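Local coordinates for copper-containing nitrite reductase (Thermus scotoductus, PDB 6HBE), which probably catalyses the one-electron reduction of nitrite to nitric oxide, using copper centres and electrons delivered by a cytochrome c, at residues Gly151-Leu156 with Ala286-Glu291; Asp189-Val194 with Ile279-Lys284. All coordinates share one frame; numbering follows the deposited sequence.

Following the chain from the N terminus, residues 151-156 lead into strand 154-163, and contact 1 begins there. Contact 2 begins at 189-194, where helix 186-189 runs into a short edge strand. It is the first to close, when strand 277-282 pairs with that edge strand. Contact 1 closes just afterwards, as the loop 286-291 comes back to the start of strand 154-163, so contact 2 is nested inside it. The two centres lie about 11 Å apart and the contacts touch: Ile-289 and Leu-154 both pack on Pro-193. Together they tie strand 154-163 of one sheet, the 192-194 edge of another and the outgoing loop into one corner of the chain.

Contact 1 of 2, residues Gly151-Leu156 with Ala286-Glu291; sequences GPDLKL and APRIPE
No hydrogen bond crosses between Gly-151-Leu-156 and Ala-286-Glu-291; the contact rests chiefly on a folded arginine and a leucine methyl, with Glu-291 closing its far end. The Arg-288 chain leaves with CG anti to the backbone N (chi1 -167°) and then bends twice, at chi2 (62°) and chi3 (60°), bringing CD to 3.2 Å from Asp-153 O. This carbonyl lies over one face of the guanidinium, at too poor an angle to bond to NE. Asp-153 CB sits over the rim of the plane, 3.9 Å from Arg-288 NH2. Next along, Leu-154 CD1 lies against the backbone, 3.7 Å from Ile-289 O and 4.1 Å from Glu-291 CA, while Glu-291 CB rests 3.6 Å from Lys-155 O. Partners outside the two segments fix the polar ends: Arg-288 NH1 forms a salt bridge with Asp-198, and Asp-153 OD2 accepts the Tyr-199 N-H and pairs with Arg-150. An alanine in place of Arg-288 would remove both the packing over Asp-153 and the Asp-198 bridge, and would probably loosen the loop here. At this surface site the loop runs alongside the beginning of strand 154-163, which pairs here with strand 199-208 through the backbones of Leu-154 and Leu-156.

Contact 2 of 2, residues Asp189-Val194 with Ile279-Lys284; sequences DEPIPV and ILRAKK
Arg-281 sets out with CG anti to its backbone N (chi1 -176°) and turns at chi3 (-74°), which lays one face of its guanidinium against Pro-191, whose CG is 3.7 Å from Arg-281 NH1, toward the rim of the group. The two side chains run side by side, and a salt bridge from NE to Asp-261 helps to hold the arginine's flat end in place. Ile-192 and Leu-280, each with its gamma branch (CG1 and CG, respectively) anti to the carbonyl carbon, also lie alongside one another, pointing to the other face of the sheet; Ile-192 CD1 meets Leu-280 CD2 at 4.0 Å. On the same face, Val-194 holds CG2 in the crowded position between N and carbonyl carbon, 3.7 Å from Ala-282 CB.

Four backbone bonds join the strands in parallel. Ile-192 N donates to Ile-279 O (2.9 Å), nearly along the C=O axis, and Arg-281 N donates back to Ile-192 O (2.9 Å). Val-194 N reaches Arg-281 O at 3.1 Å, an almost straight N-H...O that arrives well above the carbonyl plane. Lys-283 N then meets Val-194 O in its carbonyl plane; the same oxygen takes a CA-H contact from Ala-282 CA at 3.2 Å. Pro-193, lacking an N-H, sits between the bonding residues.

Strand 192-194 thus forms one border of a sheet that continues from 277-282 to 260-266. Ile-192 and Leu-280 pack inward on Leu-156 of the facing sheet, as expected for the beta sandwich of a cupredoxin domain, here probably the second of copper nitrite reductase.

Contact 1 of 2, residues Gly151-Leu156 with Ala286-Glu291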
ATOM      1  N   GLY C 151      28.316   0.224 -28.018  1.00 33.06           N
ATOM      2  CA  GLY C 151      27.534  -0.353 -26.939  1.00 34.90           C
ATOM      3  C   GLY C 151      27.913   0.209 -25.588  1.00 34.02           C
ATOM      4  O   GLY C 151      28.848   1.010 -25.480  1.00 35.01           O
ATOM      5  N   PRO C 152      27.173  -0.185 -24.540  1.00 32.12           N
ATOM      6  CA  PRO C 152      27.403   0.386 -23.217  1.00 29.77           C
ATOM      7  C   PRO C 152      28.808   0.134 -22.710  1.00 30.79           C
ATOM      8  O   PRO C 152      29.366  -0.921 -22.992  1.00 28.20           O
ATOM      9  CB  PRO C 152      26.408  -0.367 -22.322  1.00 29.83           C
ATOM     10  CG  PRO C 152      25.329  -0.841 -23.236  1.00 31.37           C
ATOM     11  CD  PRO C 152      25.981  -1.054 -24.587  1.00 32.04           C
ATOM     12  N   ASP C 153      29.352   1.073 -21.947  1.00 28.57           N
ATOM     13  CA  ASP C 153      30.564   0.835 -21.187  1.00 29.79           C
ATOM     14  C   ASP C 153      30.355  -0.136 -20.023  1.00 29.83           C
ATOM     15  O   ASP C 153      31.252  -0.881 -19.698  1.00 29.30           O
ATOM     16  CB  ASP C 153      31.151   2.166 -20.693  1.00 31.39           C
ATOM     17  CG  ASP C 153      31.542   3.088 -21.855  1.00 33.21           C
ATOM     18  OD1 ASP C 153      32.336   2.655 -22.708  1.00 37.69           O
ATOM     19  OD2 ASP C 153      31.033   4.214 -21.956  1.00 31.14           O
ATOM     20  N   LEU C 154      29.173  -0.131 -19.392  1.00 27.08           N
ATOM     21  CA  LEU C 154      28.812  -1.148 -18.398  1.00 26.76           C
ATOM     22  C   LEU C 154      27.279  -1.381 -18.419  1.00 26.87           C
ATOM     23  O   LEU C 154      26.501  -0.421 -18.479  1.00 24.45           O
ATOM     24  CB  LEU C 154      29.263  -0.709 -17.006  1.00 27.74           C
ATOM     25  CG  LEU C 154      29.112  -1.663 -15.822  1.00 30.74           C
ATOM     26  CD1 LEU C 154      29.880  -2.987 -15.953  1.00 31.74           C
ATOM     27  CD2 LEU C 154      29.551  -0.940 -14.570  1.00 29.14           C
ATOM     28  N   LYS C 155      26.884  -2.658 -18.396  1.00 26.37           N
ATOM     29  CA  LYS C 155      25.477  -3.075 -18.224  1.00 25.69           C
ATOM     30  C   LYS C 155      25.252  -3.481 -16.776  1.00 25.41           C
ATOM     31  O   LYS C 155      26.064  -4.207 -16.197  1.00 26.01           O
ATOM     32  CB  LYS C 155      25.154  -4.237 -19.151  1.00 25.37           C
ATOM     33  CG  LYS C 155      25.175  -3.861 -20.630  1.00 26.26           C
ATOM     34  CD  LYS C 155      24.924  -5.097 -21.488  1.00 28.43           C
ATOM     35  CE  LYS C 155      24.668  -4.723 -22.951  1.00 30.10           C
ATOM     36  NZ  LYS C 155      24.399  -5.938 -23.764  1.00 32.04           N
ATOM     37  N   LEU C 156      24.128  -3.029 -16.211  1.00 23.41           N
ATOM     38  CA  LEU C 156      23.757  -3.304 -14.836  1.00 22.76           C
ATOM     39  C   LEU C 156      22.352  -3.932 -14.895  1.00 22.57           C
ATOM     40  O   LEU C 156      21.438  -3.312 -15.437  1.00 22.28           O
ATOM     41  CB  LEU C 156      23.705  -2.018 -14.033  1.00 25.85           C
ATOM     42  CG  LEU C 156      24.986  -1.167 -13.956  1.00 29.02           C
ATOM     43  CD1 LEU C 156      24.713   0.062 -13.115  1.00 32.94           C
ATOM     44  CD2 LEU C 156      26.144  -1.952 -13.348  1.00 30.51           C
ATOM     45  N   ALA C 286      38.654   4.164 -12.664  1.00 33.41           N
ATOM     46  CA  ALA C 286      37.944   2.959 -12.217  1.00 30.56           C
ATOM     47  C   ALA C 286      38.140   1.816 -13.217  1.00 30.73           C
ATOM     48  O   ALA C 286      37.972   2.006 -14.435  1.00 29.77           O
ATOM     49  CB  ALA C 286      36.450   3.241 -12.041  1.00 30.29           C
ATOM     50  N   PRO C 287      38.442   0.602 -12.712  1.00 31.46           N
ATOM     51  CA  PRO C 287      38.539  -0.535 -13.611  1.00 32.06           C
ATOM     52  C   PRO C 287      37.192  -0.910 -14.181  1.00 32.59           C
ATOM     53  O   PRO C 287      36.148  -0.636 -13.565  1.00 32.02           O
ATOM     54  CB  PRO C 287      39.061  -1.649 -12.710  1.00 33.20           C
ATOM     55  CG  PRO C 287      38.515  -1.303 -11.378  1.00 36.44           C
ATOM     56  CD  PRO C 287      38.639   0.201 -11.313  1.00 33.41           C
ATOM     57  N   ARG C 288      37.208  -1.486 -15.375  1.00 31.11           N
ATOM     58  CA  ARG C 288      36.017  -2.071 -15.930  1.00 32.01           C
ATOM     59  C   ARG C 288      35.704  -3.450 -15.301  1.00 32.60           C
ATOM     60  O   ARG C 288      36.342  -4.462 -15.616  1.00 28.67           O
ATOM     61  CB  ARG C 288      36.144  -2.170 -17.432  1.00 35.25           C
ATOM     62  CG  ARG C 288      34.834  -2.470 -18.117  1.00 38.82           C
ATOM     63  CD  ARG C 288      33.821  -1.358 -17.888  1.00 42.73           C
ATOM     64  NE  ARG C 288      34.278  -0.057 -18.404  1.00 43.42           N
ATOM     65  CZ  ARG C 288      33.962   1.152 -17.904  1.00 48.10           C
ATOM     66  NH1 ARG C 288      33.220   1.288 -16.793  1.00 45.59           N
ATOM     67  NH2 ARG C 288      34.421   2.254 -18.514  1.00 44.86           N
ATOM     68  N   ILE C 289      34.749  -3.474 -14.368  1.00 31.26           N
ATOM     69  CA  ILE C 289      34.392  -4.721 -13.693  1.00 30.27           C
ATOM     70  C   ILE C 289      33.472  -5.560 -14.565  1.00 30.09           C
ATOM     71  O   ILE C 289      32.920  -5.056 -15.553  1.00 28.99           O
ATOM     72  CB  ILE C 289      33.760  -4.482 -12.319  1.00 32.94           C
ATOM     73  CG1 ILE C 289      32.417  -3.711 -12.425  1.00 35.11           C
ATOM     74  CG2 ILE C 289      34.767  -3.786 -11.417  1.00 33.22           C
ATOM     75  CD1 ILE C 289      31.467  -4.083 -11.298  1.00 37.46           C
ATOM     76  N   PRO C 290      33.311  -6.842 -14.217  1.00 31.43           N
ATOM     77  CA  PRO C 290      32.313  -7.632 -14.954  1.00 33.12           C
ATOM     78  C   PRO C 290      30.875  -7.125 -14.705  1.00 29.53           C
ATOM     79  O   PRO C 290      30.598  -6.543 -13.644  1.00 26.22           O
ATOM     80  CB  PRO C 290      32.474  -9.044 -14.380  1.00 33.55           C
ATOM     81  CG  PRO C 290      33.705  -9.023 -13.532  1.00 35.78           C
ATOM     82  CD  PRO C 290      33.937  -7.617 -13.123  1.00 31.80           C
ATOM     83  N   GLU C 291      29.998  -7.342 -15.679  1.00 30.33           N
ATOM     84  CA  GLU C 291      28.599  -6.909 -15.588  1.00 28.62           C
ATOM     85  C   GLU C 291      27.913  -7.352 -14.293  1.00 25.07           C
ATOM     86  O   GLU C 291      28.144  -8.451 -13.775  1.00 24.21           O
ATOM     87  CB  GLU C 291      27.808  -7.342 -16.817  1.00 32.24           C
ATOM     88  CG  GLU C 291      27.641  -8.833 -16.978  1.00 37.03           C
ATOM     89  CD  GLU C 291      26.804  -9.231 -18.188  1.00 37.82           C
ATOM     90  OE1 GLU C 291      26.732  -8.461 -19.165  1.00 34.43           O
ATOM     91  OE2 GLU C 291      26.207 -10.325 -18.126  1.00 40.27           O
TER

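Contact 2 of 2, residues Asp189-Val194 with Ile279-Lys284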
ATOM      1  N   ASP C 189      27.423  -1.843   0.775  1.00 23.52           N
ATOM      2  CA  ASP C 189      28.528  -2.652   1.295  1.00 23.44           C
ATOM      3  C   ASP C 189      29.607  -2.873   0.227  1.00 25.02           C
ATOM      4  O   ASP C 189      30.800  -2.913   0.560  1.00 26.95           O
ATOM      5  CB  ASP C 189      28.054  -4.027   1.783  1.00 23.95           C
ATOM      6  CG  ASP C 189      27.141  -3.955   3.012  1.00 25.60           C
ATOM      7  OD1 ASP C 189      27.128  -2.957   3.725  1.00 25.13           O
ATOM      8  OD2 ASP C 189      26.419  -4.927   3.242  1.00 26.06           O
ATOM      9  N   GLU C 190      29.187  -3.033  -1.031  1.00 22.96           N
ATOM     10  CA  GLU C 190      30.089  -3.214  -2.162  1.00 24.17           C
ATOM     11  C   GLU C 190      29.670  -2.293  -3.310  1.00 22.38           C
ATOM     12  O   GLU C 190      28.946  -2.719  -4.235  1.00 23.98           O
ATOM     13  CB  GLU C 190      30.115  -4.685  -2.632  1.00 26.77           C
ATOM     14  CG  GLU C 190      30.630  -5.701  -1.631  1.00 29.43           C
ATOM     15  CD  GLU C 190      30.583  -7.142  -2.161  1.00 34.19           C
ATOM     16  OE1 GLU C 190      29.517  -7.807  -2.119  1.00 34.18           O
ATOM     17  OE2 GLU C 190      31.636  -7.635  -2.628  1.00 38.39           O
ATOM     18  N   PRO C 191      30.118  -1.018  -3.275  1.00 22.31           N
ATOM     19  CA  PRO C 191      29.718  -0.071  -4.337  1.00 21.71           C
ATOM     20  C   PRO C 191      30.164  -0.472  -5.755  1.00 23.08           C
ATOM     21  O   PRO C 191      31.197  -1.129  -5.916  1.00 25.18           O
ATOM     22  CB  PRO C 191      30.348   1.262  -3.893  1.00 22.55           C
ATOM     23  CG  PRO C 191      30.599   1.109  -2.423  1.00 22.39           C
ATOM     24  CD  PRO C 191      30.890  -0.349  -2.205  1.00 21.69           C
ATOM     25  N   ILE C 192      29.363  -0.130  -6.747  1.00 21.59           N
ATOM     26  CA  ILE C 192      29.615  -0.491  -8.158  1.00 21.88           C
ATOM     27  C   ILE C 192      30.561   0.537  -8.849  1.00 22.46           C
ATOM     28  O   ILE C 192      30.215   1.722  -8.959  1.00 22.37           O
ATOM     29  CB  ILE C 192      28.293  -0.613  -8.928  1.00 22.02           C
ATOM     30  CG1 ILE C 192      27.429  -1.751  -8.371  1.00 22.19           C
ATOM     31  CG2 ILE C 192      28.537  -0.800 -10.430  1.00 22.83           C
ATOM     32  CD1 ILE C 192      25.970  -1.693  -8.814  1.00 23.12           C
ATOM     33  N   PRO C 193      31.779   0.118  -9.267  1.00 24.06           N
ATOM     34  CA  PRO C 193      32.692   1.123  -9.849  1.00 23.33           C
ATOM     35  C   PRO C 193      32.258   1.550 -11.249  1.00 22.35           C
ATOM     36  O   PRO C 193      31.948   0.705 -12.067  1.00 24.11           O
ATOM     37  CB  PRO C 193      34.062   0.378  -9.910  1.00 24.40           C
ATOM     38  CG  PRO C 193      33.932  -0.752  -8.919  1.00 26.39           C
ATOM     39  CD  PRO C 193      32.475  -1.161  -9.030  1.00 26.50           C
ATOM     40  N   VAL C 194      32.231   2.863 -11.490  1.00 22.00           N
ATOM     41  CA  VAL C 194      31.957   3.454 -12.801  1.00 21.60           C
ATOM     42  C   VAL C 194      32.923   4.628 -13.017  1.00 22.23           C
ATOM     43  O   VAL C 194      33.588   5.057 -12.090  1.00 23.88           O
ATOM     44  CB  VAL C 194      30.481   3.944 -12.934  1.00 22.98           C
ATOM     45  CG1 VAL C 194      29.485   2.786 -12.675  1.00 23.86           C
ATOM     46  CG2 VAL C 194      30.182   5.164 -12.068  1.00 21.51           C
ATOM     47  N   ILE C 279      25.048   2.125  -4.368  1.00 20.94           N
ATOM     48  CA  ILE C 279      25.966   3.230  -4.760  1.00 21.56           C
ATOM     49  C   ILE C 279      26.689   2.890  -6.068  1.00 20.81           C
ATOM     50  O   ILE C 279      27.272   1.807  -6.164  1.00 22.00           O
ATOM     51  CB  ILE C 279      27.035   3.500  -3.670  1.00 23.73           C
ATOM     52  CG1 ILE C 279      26.386   4.031  -2.401  1.00 23.85           C
ATOM     53  CG2 ILE C 279      28.085   4.525  -4.147  1.00 24.22           C
ATOM     54  CD1 ILE C 279      27.270   4.034  -1.162  1.00 23.29           C
ATOM     55  N   LEU C 280      26.637   3.803  -7.051  1.00 20.22           N
ATOM     56  CA  LEU C 280      27.539   3.823  -8.212  1.00 21.41           C
ATOM     57  C   LEU C 280      28.704   4.792  -7.887  1.00 21.66           C
ATOM     58  O   LEU C 280      28.489   5.986  -7.771  1.00 21.96           O
ATOM     59  CB  LEU C 280      26.791   4.304  -9.456  1.00 22.86           C
ATOM     60  CG  LEU C 280      25.431   3.620  -9.741  1.00 22.73           C
ATOM     61  CD1 LEU C 280      24.795   4.160 -10.998  1.00 22.68           C
ATOM     62  CD2 LEU C 280      25.559   2.113  -9.816  1.00 23.90           C
ATOM     63  N   ARG C 281      29.921   4.269  -7.713  1.00 22.83           N
ATOM     64  CA  ARG C 281      31.059   5.077  -7.253  1.00 23.27           C
ATOM     65  C   ARG C 281      31.915   5.479  -8.443  1.00 24.10           C
ATOM     66  O   ARG C 281      32.669   4.658  -8.983  1.00 22.89           O
ATOM     67  CB  ARG C 281      31.864   4.317  -6.191  1.00 24.16           C
ATOM     68  CG  ARG C 281      33.033   5.115  -5.571  1.00 24.84           C
ATOM     69  CD  ARG C 281      33.372   4.608  -4.171  1.00 24.88           C
ATOM     70  NE  ARG C 281      32.385   5.020  -3.171  1.00 24.60           N
ATOM     71  CZ  ARG C 281      32.313   4.564  -1.908  1.00 27.25           C
ATOM     72  NH1 ARG C 281      33.143   3.613  -1.431  1.00 27.56           N
ATOM     73  NH2 ARG C 281      31.391   5.070  -1.082  1.00 26.95           N
ATOM     74  N   ALA C 282      31.787   6.749  -8.850  1.00 23.97           N
ATOM     75  CA  ALA C 282      32.401   7.240 -10.082  1.00 24.49           C
ATOM     76  C   ALA C 282      33.816   7.749  -9.775  1.00 25.59           C
ATOM     77  O   ALA C 282      33.993   8.629  -8.901  1.00 25.16           O
ATOM     78  CB  ALA C 282      31.551   8.336 -10.719  1.00 24.66           C
ATOM     79  N   LYS C 283      34.806   7.145 -10.439  1.00 26.40           N
ATOM     80  CA  LYS C 283      36.243   7.551 -10.344  1.00 27.05           C
ATOM     81  C   LYS C 283      36.874   7.481 -11.707  1.00 26.10           C
ATOM     82  O   LYS C 283      36.645   6.527 -12.451  1.00 26.13           O
ATOM     83  CB  LYS C 283      37.037   6.622  -9.434  1.00 29.70           C
ATOM     84  CG  LYS C 283      36.646   6.744  -7.988  1.00 33.67           C
ATOM     85  CD  LYS C 283      37.529   5.902  -7.086  1.00 40.12           C
ATOM     86  CE  LYS C 283      37.128   6.110  -5.624  1.00 45.01           C
ATOM     87  NZ  LYS C 283      37.474   4.914  -4.813  1.00 46.15           N
ATOM     88  N   LYS C 284      37.688   8.486 -12.031  1.00 26.65           N
ATOM     89  CA  LYS C 284      38.362   8.572 -13.343  1.00 29.47           C
ATOM     90  C   LYS C 284      39.178   7.330 -13.673  1.00 28.39           C
ATOM     91  O   LYS C 284      39.205   6.886 -14.815  1.00 30.20           O
ATOM     92  CB  LYS C 284      39.310   9.801 -13.373  1.00 33.68           C
ATOM     93  CG  LYS C 284      38.612  11.157 -13.436  1.00 41.78           C
ATOM     94  CD  LYS C 284      37.742  11.282 -14.683  1.00 50.38           C
ATOM     95  CE  LYS C 284      37.455  12.718 -15.134  1.00 53.37           C
ATOM     96  NZ  LYS C 284      36.721  13.523 -14.114  1.00 56.86           N
TER